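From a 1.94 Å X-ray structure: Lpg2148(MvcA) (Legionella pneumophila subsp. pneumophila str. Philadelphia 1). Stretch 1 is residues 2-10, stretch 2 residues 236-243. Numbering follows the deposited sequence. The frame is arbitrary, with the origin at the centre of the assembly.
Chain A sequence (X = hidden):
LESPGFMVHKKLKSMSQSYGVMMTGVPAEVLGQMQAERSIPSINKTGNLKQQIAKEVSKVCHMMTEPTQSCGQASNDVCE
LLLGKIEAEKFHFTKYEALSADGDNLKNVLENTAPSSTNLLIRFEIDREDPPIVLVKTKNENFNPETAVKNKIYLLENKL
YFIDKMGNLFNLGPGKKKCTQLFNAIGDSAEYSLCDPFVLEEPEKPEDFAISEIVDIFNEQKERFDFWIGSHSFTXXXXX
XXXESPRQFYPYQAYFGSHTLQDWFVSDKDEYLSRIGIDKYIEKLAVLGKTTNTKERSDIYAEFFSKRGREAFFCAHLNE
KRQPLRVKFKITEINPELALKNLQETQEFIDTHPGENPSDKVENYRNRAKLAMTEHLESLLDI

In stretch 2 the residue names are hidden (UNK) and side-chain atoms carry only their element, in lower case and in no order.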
# COMPACT_ATOMS: atom_id res chain seq x y z
N GLU A 2 -31.48 0.29 14.83
CA GLU A 2 -30.19 0.61 14.21
C GLU A 2 -30.32 1.52 12.99
O GLU A 2 -31.20 1.33 12.15
CB GLU A 2 -29.47 -0.68 13.81
CG GLU A 2 -28.78 -1.45 14.95
CD GLU A 2 -27.60 -0.70 15.56
OE1 GLU A 2 -26.97 -1.23 16.51
OE2 GLU A 2 -27.29 0.43 15.10
N SER A 3 -29.44 2.52 12.90
CA SER A 3 -29.50 3.47 11.80
C SER A 3 -29.12 2.79 10.48
O SER A 3 -28.40 1.78 10.48
CB SER A 3 -28.58 4.65 12.06
OG SER A 3 -27.22 4.30 11.90
N PRO A 4 -29.61 3.30 9.34
CA PRO A 4 -29.18 2.73 8.06
C PRO A 4 -27.67 2.76 7.87
O PRO A 4 -27.10 1.81 7.33
CB PRO A 4 -29.91 3.61 7.03
CG PRO A 4 -31.12 4.12 7.77
CD PRO A 4 -30.67 4.31 9.19
N GLY A 5 -27.03 3.84 8.32
CA GLY A 5 -25.58 3.92 8.20
C GLY A 5 -24.86 2.81 8.94
O GLY A 5 -23.87 2.27 8.45
N PHE A 6 -25.36 2.43 10.12
CA PHE A 6 -24.74 1.32 10.84
C PHE A 6 -25.01 -0.01 10.16
O PHE A 6 -24.17 -0.92 10.23
CB PHE A 6 -25.23 1.26 12.29
CG PHE A 6 -24.63 0.12 13.05
CD1 PHE A 6 -23.39 0.25 13.65
CD2 PHE A 6 -25.28 -1.11 13.12
CE1 PHE A 6 -22.83 -0.80 14.34
CE2 PHE A 6 -24.71 -2.17 13.80
CZ PHE A 6 -23.49 -2.01 14.41
N MET A 7 -26.17 -0.16 9.52
CA MET A 7 -26.46 -1.39 8.78
C MET A 7 -25.43 -1.64 7.69
O MET A 7 -25.09 -2.79 7.40
CB MET A 7 -27.87 -1.32 8.18
CG MET A 7 -29.02 -1.46 9.18
SD MET A 7 -29.11 -3.06 10.01
CE MET A 7 -28.24 -2.77 11.52
N VAL A 8 -24.92 -0.56 7.07
CA VAL A 8 -23.84 -0.68 6.10
C VAL A 8 -22.63 -1.35 6.73
O VAL A 8 -22.03 -2.26 6.14
CB VAL A 8 -23.46 0.71 5.55
CG1 VAL A 8 -22.16 0.66 4.72
CG2 VAL A 8 -24.61 1.30 4.72
N HIS A 9 -22.24 -0.91 7.93
CA HIS A 9 -21.08 -1.53 8.58
C HIS A 9 -21.35 -2.99 8.93
O HIS A 9 -20.51 -3.87 8.70
CB HIS A 9 -20.69 -0.75 9.85
CG HIS A 9 -19.80 -1.53 10.77
ND1 HIS A 9 -18.45 -1.71 10.54
CD2 HIS A 9 -20.08 -2.21 11.92
CE1 HIS A 9 -17.94 -2.45 11.50
NE2 HIS A 9 -18.90 -2.76 12.35
N LYS A 10 -22.54 -3.27 9.49
CA LYS A 10 -22.84 -4.64 9.91
C LYS A 10 -22.82 -5.58 8.72
O LYS A 10 -22.31 -6.71 8.81
CB LYS A 10 -24.21 -4.66 10.60
CG LYS A 10 -24.74 -6.03 10.95
CD LYS A 10 -25.99 -5.87 11.82
CE LYS A 10 -26.50 -7.19 12.36
NZ LYS A 10 -27.86 -7.01 12.97
N UNK A 236 -11.63 4.35 7.46
CA UNK A 236 -12.40 4.41 8.69
C UNK A 236 -13.80 4.86 8.30
O UNK A 236 -13.96 5.80 7.51
c UNK A 236 -11.78 5.36 9.72
c UNK A 236 -10.55 4.71 10.38
c UNK A 236 -9.88 5.60 11.41
c UNK A 236 -12.82 5.72 10.80
N UNK A 237 -14.81 4.18 8.84
CA UNK A 237 -16.20 4.49 8.55
C UNK A 237 -16.87 4.93 9.85
O UNK A 237 -16.76 4.26 10.87
c UNK A 237 -21.13 3.79 7.20
c UNK A 237 -20.69 2.74 8.00
c UNK A 237 -20.23 4.67 6.63
c UNK A 237 -19.33 2.59 8.24
c UNK A 237 -18.87 4.51 6.88
c UNK A 237 -18.40 3.47 7.68
o UNK A 237 -22.49 3.94 6.97
c UNK A 237 -16.92 3.28 7.95
N UNK A 238 -17.53 6.08 9.81
CA UNK A 238 -18.21 6.63 10.97
C UNK A 238 -19.70 6.77 10.63
O UNK A 238 -20.12 7.74 10.02
c UNK A 238 -17.61 7.99 11.39
c UNK A 238 -16.11 7.85 11.61
c UNK A 238 -15.34 9.16 11.48
c UNK A 238 -18.29 8.48 12.68
N UNK A 239 -20.51 5.78 11.00
CA UNK A 239 -21.93 5.82 10.66
C UNK A 239 -22.70 6.77 11.58
O UNK A 239 -22.29 7.07 12.70
c UNK A 239 -22.39 4.37 10.86
c UNK A 239 -21.45 3.82 11.91
c UNK A 239 -20.13 4.52 11.66
N UNK A 240 -23.84 7.23 11.06
CA UNK A 240 -24.69 8.12 11.83
C UNK A 240 -25.16 7.45 13.12
O UNK A 240 -25.39 6.23 13.17
o UNK A 240 -28.10 7.05 8.66
n UNK A 240 -28.62 8.82 9.97
c UNK A 240 -26.79 7.38 10.64
c UNK A 240 -27.90 7.74 9.67
c UNK A 240 -25.91 8.55 11.00
N UNK A 241 -25.30 8.25 14.16
CA UNK A 241 -25.83 7.79 15.43
C UNK A 241 -27.36 7.87 15.43
O UNK A 241 -27.97 8.60 14.65
c UNK A 241 -25.27 8.62 16.59
o UNK A 241 -25.54 10.01 16.35
c UNK A 241 -23.77 8.41 16.73
N UNK A 242 -27.96 7.08 16.32
CA UNK A 242 -29.38 7.20 16.65
C UNK A 242 -29.51 8.00 17.94
O UNK A 242 -28.80 7.73 18.91
c UNK A 242 -30.44 5.02 15.59
c UNK A 242 -30.03 5.83 16.82
c UNK A 242 -31.44 5.79 14.73
c UNK A 242 -31.02 3.69 16.04
N UNK A 243 -30.40 8.99 17.93
CA UNK A 243 -30.67 9.74 19.15
C UNK A 243 -29.42 10.39 19.70
O UNK A 243 -28.66 11.04 18.97

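Position 236 carries four side-chain carbons, forked at the first, with one arm two carbons long. None comes within 9 Å of stretch 1. The beta-branched pattern identifies Ile 236, a buried residue of the kind strands favour.

At position 237 one carbon leads to a ring of six carbons bearing an oxygen. That oxygen lies 2.6 Å from Gly 5 O, and a ring-edge carbon lies 3.9 Å from His 9 CB. This is Tyr 237. Its CA-to-CB bond points toward stretch 1, and with chi1 at 177° (t) its OH reaches Gly 5 O and donates a hydrogen bond to it. Val 8 CG1 packs 4.1 Å from Tyr 237 CZ. A long, flat side chain with a polar tip suits this place: it spans the gap between strand and helix, then satisfies a backbone carbonyl at the far end.

Position 238 repeats the four-carbon, beta-forked pattern of Ile 236 and is likewise out of reach of stretch 1. It is Ile 238, a buried residue of the strand.

At position 239 three carbons close a ring onto the backbone nitrogen. One of them, CB, lies 3.5 Å from Gly 5 C, and another meets the edge of the Phe 6 ring, 4.4 Å from Phe 6 CD1. This is Pro 239, whose CG makes the Phe 6 contact. The compact ring fits against the helix backbone where Gly 5 has no side chain; an ideal CB there would lie a tight 3.3 Å from the backbone N of position 240.

Position 240 has three carbons, the third bearing one oxygen and one nitrogen. The side-chain oxygen lies 3.4 Å from Gly 5 N, and the backbone O accepts from Ser 3 OG at 2.9 Å. The residue is Gln 240, long enough for OE1 to accept a weak hydrogen bond from Gly 5 N in the first turn of the helix.

Position 241 has one carbon carrying an oxygen and a carbon; its CA-to-CB bond points away from stretch 1, which it does not contact. It is Thr 241, partly exposed, where a small side chain with a hydroxyl is readily accommodated.

Position 242 shows four carbons forked at the second. A terminal carbon lies 3.6 Å from Glu 2 N and 3.7 Å from Ser 3 N. This is Leu 242, whose CD1 lays an apolar cover over the segment preceding the helix.

Position 243 lacks side-chain atoms and is Gly 243; its phi of 58° favours glycine.

The contact centres on the helix start. Ser 3 OG donates to Gln 240 O and accepts from Phe 6 N at 3.2 Å, coupling the N-cap to the loop. Tyr 237 OH holds the first turn through Gly 5 O, and its ring packs against Val 8 and His 9 further along. Pro 239 adds apolar packing against Phe 6, and Leu 242 covers the backbone before the helix.

Stretch 2 236-243: IYIPQTLG
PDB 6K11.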